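CAG pathogenicity island protein 13 (Helicobacter pylori, PDB 2G3V) is of unknown function but is encoded in the cag pathogenicity island and probably belongs with its type IV secretion system. Local coordinates at residues A[50-55]-A[87-92]; A[67-72]-A[129-134]; A[83-88]-A[141-146]. One frame throughout, in Å; residues are numbered along the deposited sequence.

The three contacts join five helices of an all-helical fold. Along the chain the segments come in the order 50-55, 67-72, 83-88, 87-92, 129-134 and 141-146. Interactions 1 and 3 share helix 82-105, with Lys87 and Val88 in both, and their centres are about 11 Å apart. Helix 35-57 meets this helix in interaction 1, and helix 136-149 meets it in interaction 3. Interaction 2 links the end of helix 59-69 to helix 128-133. Its centre is about 17 Å from that of interaction 1 and about 15 Å from that of interaction 3. Helix 82-105 only borders it, through Tyr89 on Met131 and Phe85 on Met70. The three contacts thus pack as one helical body.

Interaction 1. Residues A[50-55]-A[87-92]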
# COMPACT_ATOMS: atom_id res chain seq x y z
N ASP A 50 8.82 -0.53 -7.00
CA ASP A 50 9.75 -1.14 -7.95
C ASP A 50 9.59 -2.66 -7.92
O ASP A 50 9.69 -3.31 -8.95
CB ASP A 50 11.20 -0.75 -7.61
CG ASP A 50 11.42 0.77 -7.64
OD1 ASP A 50 10.90 1.44 -8.58
OD2 ASP A 50 12.10 1.31 -6.73
N PHE A 51 9.32 -3.19 -6.73
CA PHE A 51 9.15 -4.62 -6.54
C PHE A 51 7.95 -5.06 -7.35
O PHE A 51 8.01 -6.01 -8.13
CB PHE A 51 8.91 -4.93 -5.07
CG PHE A 51 8.60 -6.37 -4.78
CD1 PHE A 51 9.59 -7.34 -4.87
CD2 PHE A 51 7.31 -6.75 -4.42
CE1 PHE A 51 9.30 -8.68 -4.59
CE2 PHE A 51 7.01 -8.08 -4.14
CZ PHE A 51 8.01 -9.05 -4.22
N PHE A 52 6.85 -4.34 -7.17
CA PHE A 52 5.63 -4.63 -7.90
C PHE A 52 5.88 -4.62 -9.42
O PHE A 52 5.54 -5.57 -10.14
CB PHE A 52 4.52 -3.63 -7.52
CG PHE A 52 4.14 -3.67 -6.05
CD1 PHE A 52 4.32 -4.82 -5.28
CD2 PHE A 52 3.60 -2.54 -5.44
CE1 PHE A 52 3.96 -4.85 -3.93
CE2 PHE A 52 3.24 -2.55 -4.10
CZ PHE A 52 3.42 -3.71 -3.33
N LYS A 53 6.50 -3.55 -9.91
CA LYS A 53 6.80 -3.46 -11.33
C LYS A 53 7.62 -4.67 -11.78
O LYS A 53 7.36 -5.24 -12.83
CB LYS A 53 7.58 -2.18 -11.63
CG LYS A 53 8.20 -2.16 -13.03
CD LYS A 53 8.77 -0.81 -13.38
CE LYS A 53 7.65 0.21 -13.46
NZ LYS A 53 8.10 1.54 -13.97
N GLN A 54 8.59 -5.07 -10.97
CA GLN A 54 9.45 -6.21 -11.27
C GLN A 54 8.70 -7.53 -11.33
O GLN A 54 9.15 -8.48 -11.98
CB GLN A 54 10.59 -6.30 -10.25
CG GLN A 54 11.89 -5.66 -10.71
CD GLN A 54 12.54 -6.41 -11.88
OE1 GLN A 54 12.15 -6.24 -13.05
NE2 GLN A 54 13.52 -7.25 -11.56
N MSE A 55 7.55 -7.62 -10.68
CA MSE A 55 6.84 -8.89 -10.72
C MSE A 55 6.20 -9.14 -12.09
O MSE A 55 6.43 -10.17 -12.73
CB MSE A 55 5.81 -8.92 -9.59
CG MSE A 55 6.42 -8.73 -8.21
SE MSE A 55 7.69 -10.10 -7.73
CE MSE A 55 6.46 -11.52 -7.44
N LYS A 87 -1.43 -9.93 -12.33
CA LYS A 87 -2.52 -8.98 -12.44
C LYS A 87 -2.54 -7.95 -11.32
O LYS A 87 -2.52 -6.75 -11.58
CB LYS A 87 -3.87 -9.70 -12.46
CG LYS A 87 -5.06 -8.78 -12.70
CD LYS A 87 -6.39 -9.52 -12.73
CE LYS A 87 -7.55 -8.54 -12.94
NZ LYS A 87 -8.89 -9.21 -13.07
N VAL A 88 -2.60 -8.42 -10.07
CA VAL A 88 -2.64 -7.51 -8.93
C VAL A 88 -1.42 -6.61 -8.91
O VAL A 88 -1.52 -5.44 -8.62
CB VAL A 88 -2.72 -8.27 -7.57
CG1 VAL A 88 -4.05 -8.97 -7.45
CG2 VAL A 88 -1.58 -9.26 -7.45
N TYR A 89 -0.27 -7.17 -9.26
CA TYR A 89 0.96 -6.41 -9.24
C TYR A 89 0.98 -5.28 -10.26
O TYR A 89 1.63 -4.26 -10.06
CB TYR A 89 2.15 -7.35 -9.41
CG TYR A 89 2.43 -8.13 -8.14
CD1 TYR A 89 2.77 -7.46 -6.96
CD2 TYR A 89 2.35 -9.53 -8.11
CE1 TYR A 89 3.02 -8.15 -5.79
CE2 TYR A 89 2.59 -10.23 -6.93
CZ TYR A 89 2.93 -9.53 -5.77
OH TYR A 89 3.21 -10.22 -4.62
N ARG A 90 0.24 -5.45 -11.35
CA ARG A 90 0.17 -4.40 -12.35
C ARG A 90 -0.62 -3.27 -11.72
O ARG A 90 -0.27 -2.10 -11.86
CB ARG A 90 -0.55 -4.90 -13.60
CG ARG A 90 0.14 -6.08 -14.26
CD ARG A 90 -0.20 -6.19 -15.73
NE ARG A 90 0.62 -7.20 -16.41
CZ ARG A 90 0.28 -8.48 -16.53
NH1 ARG A 90 -0.86 -8.91 -16.01
NH2 ARG A 90 1.08 -9.33 -17.16
N LEU A 91 -1.66 -3.65 -11.00
CA LEU A 91 -2.55 -2.72 -10.33
C LEU A 91 -1.91 -2.15 -9.05
O LEU A 91 -2.25 -1.05 -8.62
CB LEU A 91 -3.87 -3.44 -10.00
CG LEU A 91 -5.14 -2.61 -9.73
CD1 LEU A 91 -5.57 -1.89 -11.00
CD2 LEU A 91 -6.24 -3.53 -9.24
N LEU A 92 -1.00 -2.91 -8.45
CA LEU A 92 -0.29 -2.47 -7.25
C LEU A 92 0.76 -1.44 -7.63
O LEU A 92 0.95 -0.45 -6.92
CB LEU A 92 0.41 -3.66 -6.56
CG LEU A 92 -0.27 -4.33 -5.36
CD1 LEU A 92 -1.77 -4.45 -5.58
CD2 LEU A 92 0.33 -5.70 -5.15
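This contact is an antiparallel helix pair in the buried core of an all-helical fold. Helix 35-57 runs against helix 82-105 at 142°, and the two segment axes approach to 8.0 Å. No hydrogen bond crosses the interface, which is held by aromatic and apolar side chains. Tyr89 lies at its centre. CG of Phe52, Met55 and Tyr89 is anti to the carbonyl carbon, and Met55 and Tyr89 run side by side. Met55, a selenomethionine, covers one face of the Tyr89 ring. Its CG sits 3.9 Å from the Tyr89 ring centroid, only 7° off the normal, as a CH-pi contact. The Met55 chain bends at chi2 and chi3, and its SE ends 5.2 Å from the Tyr89 centroid in a Met-aromatic contact. On the opposite face, Val88 CG2 stands 4.0 Å above the Tyr89 ring plane, nearer the rim than the centre. Phe52 comes to the edge of the same tyrosine, with Phe52 CD1 3.5 Å from Tyr89 CD1. The two rings meet obliquely, their planes at 36°. Leu92 lies over a face of Phe52 and makes a CH-pi contact through its CB, which is 3.6 Å from Phe52 CD2. Tyr89 is thus held on both faces and along part of its edge. Its hydroxyl is hydrogen-bonded to Phe125 O, so its buried polar end is satisfied. Helix 59-69 packs beside the pair, where Val65 touches both Phe51 and Met55. Helix 136-149 approaches from the Leu92 side through Tyr146, and Phe122 from a loop meets Phe52.

Interaction 2. Residues A[67-72]-A[129-134]; sequences RNYMKD and PIMFKM
Lys71 NZ is the best-held polar atom across this contact, and one clear interaction grips it. NZ lies over one face of Phe132, 3.7 Å from the ring centroid and 31° off its normal, in a cation-pi interaction. The backbone carbonyl is also near, with Phe132 O 3.2 Å from Lys71 NZ. The lysine chain leaves its backbone with CG anti to N, then bends at chi3 and chi4. These bends bring the amine back over the ring. Lys71 CG is the second point over the face, in a CH-pi contact 4.1 Å from the Phe132 centroid. Between the two, Lys71 CE lies beside the carbonyl, 3.1 Å from Phe132 O. Phe132 CG is likewise anti to its own N, which carries the ring toward segment 67-72. Tyr69 O meets the edge of the Phe132 ring near its plane. It also takes a CA-H...O contact from Phe132 CA at 3.1 Å, far from straight at 121°. This carbonyl lies where helix 59-69 ends, since Met70 is the first residue to leave helical geometry. Beside these polar contacts, Met131 SE reaches the edge of the Tyr69 ring, 3.6 Å from Tyr69 CD1, as a Met-aromatic contact. Met70 SE lies 4.4 Å from Met131 CB. Met139 of helix 136-149 touches both Met70 and Met131, and Asp72 caps the next helix through Ala75 N. The chemistry is thus split. The exposed lysine is probably stabilised by the pi cloud of Phe132, and the nearby carbonyl may add a favourable field. The more buried side is apolar, where Met70 and Met131, modelled as selenomethionine, meet.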
# COMPACT_ATOMS: atom_id res chain seq x y z
N ARG A 67 8.42 -18.85 -4.95
CA ARG A 67 9.11 -20.01 -4.39
C ARG A 67 9.70 -19.72 -3.01
O ARG A 67 9.81 -20.62 -2.16
CB ARG A 67 10.25 -20.46 -5.32
CG ARG A 67 9.80 -21.11 -6.62
CD ARG A 67 11.00 -21.64 -7.39
NE ARG A 67 10.65 -22.20 -8.70
CZ ARG A 67 10.12 -23.40 -8.90
NH1 ARG A 67 9.84 -24.20 -7.87
NH2 ARG A 67 9.88 -23.82 -10.13
N ASN A 68 10.07 -18.46 -2.78
CA ASN A 68 10.66 -18.09 -1.52
C ASN A 68 9.72 -17.45 -0.51
O ASN A 68 10.07 -17.34 0.66
CB ASN A 68 11.84 -17.15 -1.77
CG ASN A 68 13.01 -17.87 -2.38
OD1 ASN A 68 13.63 -18.71 -1.75
ND2 ASN A 68 13.31 -17.56 -3.63
N TYR A 69 8.54 -17.03 -0.95
CA TYR A 69 7.59 -16.40 -0.04
C TYR A 69 6.44 -17.32 0.36
O TYR A 69 6.06 -17.37 1.53
CB TYR A 69 6.98 -15.13 -0.66
CG TYR A 69 7.91 -13.93 -0.74
CD1 TYR A 69 7.43 -12.64 -0.48
CD2 TYR A 69 9.25 -14.07 -1.11
CE1 TYR A 69 8.24 -11.52 -0.59
CE2 TYR A 69 10.09 -12.95 -1.23
CZ TYR A 69 9.57 -11.67 -0.97
OH TYR A 69 10.34 -10.55 -1.08
N MSE A 70 5.89 -18.03 -0.62
CA MSE A 70 4.76 -18.90 -0.33
C MSE A 70 5.17 -20.03 0.56
O MSE A 70 6.33 -20.46 0.50
CB MSE A 70 4.17 -19.43 -1.63
CG MSE A 70 3.71 -18.30 -2.51
SE MSE A 70 2.71 -17.04 -1.43
CE MSE A 70 0.95 -17.64 -1.99
N LYS A 71 4.26 -20.49 1.41
CA LYS A 71 4.59 -21.60 2.30
C LYS A 71 4.67 -22.84 1.40
O LYS A 71 5.53 -23.71 1.56
CB LYS A 71 3.51 -21.76 3.37
CG LYS A 71 3.92 -22.69 4.51
CD LYS A 71 2.80 -22.83 5.53
CE LYS A 71 2.42 -21.51 6.21
NZ LYS A 71 3.51 -20.94 7.05
N ASP A 72 3.76 -22.88 0.43
CA ASP A 72 3.68 -23.97 -0.52
C ASP A 72 3.64 -23.40 -1.93
O ASP A 72 2.58 -23.03 -2.42
CB ASP A 72 2.41 -24.80 -0.27
CG ASP A 72 2.41 -26.10 -1.03
OD1 ASP A 72 2.91 -26.11 -2.19
OD2 ASP A 72 1.91 -27.10 -0.49
N PRO A 129 6.95 -12.35 5.46
CA PRO A 129 6.26 -13.00 6.58
C PRO A 129 4.76 -13.07 6.36
O PRO A 129 4.15 -14.10 6.60
CB PRO A 129 6.64 -12.12 7.78
CG PRO A 129 7.93 -11.53 7.37
CD PRO A 129 7.75 -11.21 5.93
N ILE A 130 4.16 -11.97 5.92
CA ILE A 130 2.71 -11.91 5.68
C ILE A 130 2.23 -12.97 4.67
O ILE A 130 1.26 -13.70 4.93
CB ILE A 130 2.27 -10.51 5.13
CG1 ILE A 130 2.67 -9.40 6.10
CG2 ILE A 130 0.75 -10.49 4.88
CD1 ILE A 130 2.03 -9.50 7.48
N MSE A 131 2.90 -13.03 3.52
CA MSE A 131 2.55 -13.96 2.47
C MSE A 131 2.89 -15.43 2.79
O MSE A 131 2.24 -16.34 2.29
CB MSE A 131 3.24 -13.53 1.18
CG MSE A 131 2.97 -12.07 0.81
SE MSE A 131 4.00 -11.48 -0.72
CE MSE A 131 2.95 -12.43 -2.07
N PHE A 132 3.91 -15.65 3.61
CA PHE A 132 4.28 -17.01 3.99
C PHE A 132 3.21 -17.57 4.93
O PHE A 132 2.81 -18.74 4.83
CB PHE A 132 5.63 -17.01 4.70
CG PHE A 132 6.12 -18.38 5.07
CD1 PHE A 132 6.56 -19.27 4.10
CD2 PHE A 132 6.15 -18.78 6.41
CE1 PHE A 132 7.04 -20.54 4.44
CE2 PHE A 132 6.63 -20.04 6.76
CZ PHE A 132 7.07 -20.92 5.78
N LYS A 133 2.75 -16.73 5.86
CA LYS A 133 1.73 -17.18 6.79
C LYS A 133 0.39 -17.41 6.12
O LYS A 133 -0.35 -18.30 6.53
CB LYS A 133 1.56 -16.18 7.94
CG LYS A 133 0.74 -16.74 9.08
CD LYS A 133 0.73 -15.80 10.25
CE LYS A 133 -0.10 -16.36 11.37
NZ LYS A 133 -0.35 -15.31 12.40
N MSE A 134 0.08 -16.62 5.10
CA MSE A 134 -1.20 -16.77 4.42
C MSE A 134 -1.39 -18.18 3.91
O MSE A 134 -0.45 -18.98 3.90
CB MSE A 134 -1.32 -15.83 3.22
CG MSE A 134 -1.68 -14.40 3.53
SE MSE A 134 -2.16 -13.58 1.84
CE MSE A 134 -4.05 -13.48 2.09

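Interaction 3. Residues A[83-88]-A[141-146]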
# COMPACT_ATOMS: atom_id res chain seq x y z
N ASP A 83 -0.38 -16.03 -13.54
CA ASP A 83 -1.22 -15.13 -14.31
C ASP A 83 -2.08 -14.20 -13.45
O ASP A 83 -2.30 -13.03 -13.82
CB ASP A 83 -2.09 -15.94 -15.28
CG ASP A 83 -2.58 -17.27 -14.69
OD1 ASP A 83 -3.63 -17.26 -14.01
OD2 ASP A 83 -1.89 -18.30 -14.89
N LYS A 84 -2.56 -14.70 -12.32
CA LYS A 84 -3.40 -13.90 -11.44
C LYS A 84 -2.54 -12.99 -10.55
O LYS A 84 -2.94 -11.88 -10.20
CB LYS A 84 -4.27 -14.81 -10.56
CG LYS A 84 -5.53 -14.14 -10.02
CD LYS A 84 -6.27 -15.01 -9.02
CE LYS A 84 -6.72 -16.34 -9.62
NZ LYS A 84 -7.73 -16.16 -10.69
N PHE A 85 -1.36 -13.48 -10.20
CA PHE A 85 -0.45 -12.70 -9.36
C PHE A 85 0.03 -11.49 -10.14
O PHE A 85 0.06 -10.38 -9.62
CB PHE A 85 0.74 -13.55 -8.93
CG PHE A 85 0.49 -14.34 -7.70
CD1 PHE A 85 0.34 -13.70 -6.47
CD2 PHE A 85 0.37 -15.72 -7.76
CE1 PHE A 85 0.08 -14.44 -5.31
CE2 PHE A 85 0.12 -16.45 -6.62
CZ PHE A 85 -0.03 -15.81 -5.38
N LYS A 86 0.39 -11.73 -11.40
CA LYS A 86 0.89 -10.67 -12.25
C LYS A 86 -0.15 -9.55 -12.36
O LYS A 86 0.20 -8.37 -12.43
CB LYS A 86 1.21 -11.24 -13.63
CG LYS A 86 2.27 -10.48 -14.41
CD LYS A 86 2.86 -11.35 -15.52
CE LYS A 86 3.49 -12.61 -14.92
NZ LYS A 86 4.12 -13.54 -15.91
N LYS A 87 -1.43 -9.93 -12.33
CA LYS A 87 -2.52 -8.98 -12.44
C LYS A 87 -2.54 -7.95 -11.32
O LYS A 87 -2.52 -6.75 -11.58
CB LYS A 87 -3.87 -9.70 -12.46
CG LYS A 87 -5.06 -8.78 -12.70
CD LYS A 87 -6.39 -9.52 -12.73
CE LYS A 87 -7.55 -8.54 -12.94
NZ LYS A 87 -8.89 -9.21 -13.07
N VAL A 88 -2.60 -8.42 -10.07
CA VAL A 88 -2.64 -7.51 -8.93
C VAL A 88 -1.42 -6.61 -8.91
O VAL A 88 -1.52 -5.44 -8.62
CB VAL A 88 -2.72 -8.27 -7.57
CG1 VAL A 88 -4.05 -8.97 -7.45
CG2 VAL A 88 -1.58 -9.26 -7.45
N SER A 141 -8.66 -15.05 -2.59
CA SER A 141 -9.72 -14.06 -2.41
C SER A 141 -9.16 -12.66 -2.21
O SER A 141 -9.80 -11.67 -2.59
CB SER A 141 -10.65 -14.45 -1.26
OG SER A 141 -9.93 -14.58 -0.05
N GLN A 142 -7.98 -12.57 -1.60
CA GLN A 142 -7.37 -11.28 -1.39
C GLN A 142 -7.08 -10.69 -2.75
O GLN A 142 -7.34 -9.52 -3.00
CB GLN A 142 -6.08 -11.42 -0.58
CG GLN A 142 -5.55 -10.10 -0.00
CD GLN A 142 -4.32 -10.28 0.87
OE1 GLN A 142 -3.25 -10.64 0.38
NE2 GLN A 142 -4.47 -10.02 2.17
N ILE A 143 -6.56 -11.53 -3.65
CA ILE A 143 -6.23 -11.09 -5.01
C ILE A 143 -7.51 -10.68 -5.74
O ILE A 143 -7.55 -9.66 -6.42
CB ILE A 143 -5.51 -12.23 -5.78
CG1 ILE A 143 -4.14 -12.49 -5.15
CG2 ILE A 143 -5.40 -11.88 -7.25
CD1 ILE A 143 -3.36 -13.61 -5.82
N GLU A 144 -8.56 -11.47 -5.59
CA GLU A 144 -9.84 -11.17 -6.22
C GLU A 144 -10.39 -9.83 -5.69
O GLU A 144 -10.77 -8.95 -6.46
CB GLU A 144 -10.84 -12.29 -5.93
CG GLU A 144 -11.95 -12.41 -6.98
CD GLU A 144 -11.39 -12.71 -8.37
OE1 GLU A 144 -10.73 -13.76 -8.55
OE2 GLU A 144 -11.60 -11.89 -9.30
N LEU A 145 -10.41 -9.70 -4.37
CA LEU A 145 -10.89 -8.49 -3.72
C LEU A 145 -10.15 -7.26 -4.24
O LEU A 145 -10.77 -6.30 -4.68
CB LEU A 145 -10.72 -8.61 -2.20
CG LEU A 145 -11.38 -7.53 -1.33
CD1 LEU A 145 -12.90 -7.65 -1.38
CD2 LEU A 145 -10.90 -7.67 0.08
N TYR A 146 -8.82 -7.30 -4.18
CA TYR A 146 -8.02 -6.18 -4.65
C TYR A 146 -8.34 -5.84 -6.09
O TYR A 146 -8.50 -4.66 -6.45
CB TYR A 146 -6.52 -6.49 -4.52
CG TYR A 146 -5.89 -6.04 -3.22
CD1 TYR A 146 -5.01 -4.95 -3.18
CD2 TYR A 146 -6.20 -6.68 -2.01
CE1 TYR A 146 -4.46 -4.51 -1.97
CE2 TYR A 146 -5.66 -6.25 -0.80
CZ TYR A 146 -4.79 -5.17 -0.78
OH TYR A 146 -4.26 -4.76 0.41
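Two helices of the all-helical fold pack here with their directions at 42°, closer to parallel than antiparallel. Helix 82-105 and helix 136-149 have segment axes 9.9 Å apart at closest approach. Apolar contacts carry most of the interface, and Ile143 supplies the central side chain. Lys84 and Val88, one turn apart, face it. The ring of Phe85 also reaches it, though the bond to Phe85 CB is directed away. The two branches of Ile143 do different work. CG1 is anti to the carbonyl carbon and carries CD1 onward in extended form, while CG2 is anti to the backbone N. The CG2 branch takes the aliphatic part of Lys84, whose CG is 3.6 Å from Ile143 CG2. The CH-pi contact uses the longer branch. Ile143 CD1 stands over one face of Phe85, 3.9 Å from the ring centroid and 26° off the normal, offset toward the rim. Its nearest ring atom is Phe85 CE1, 3.6 Å from Ile143 CD1. Elsewhere the Phe85 side chain meets Leu62 and Leu66 of helix 59-69. Electrostatic contacts are looser. Lys84 bends at chi3 and chi4, which leaves its NZ 4.4 Å from Glu144 OE1, too far for a salt bridge. Lys87 NZ lies 5.4 Å from Glu144 OE2. The opposite charges are near enough to attract weakly, probably without a fixed pairing. The tightest point is between two methyl groups: Val88 CG1 presses on Ile143 CG2 at 3.2 Å, closer than usual van der Waals contact.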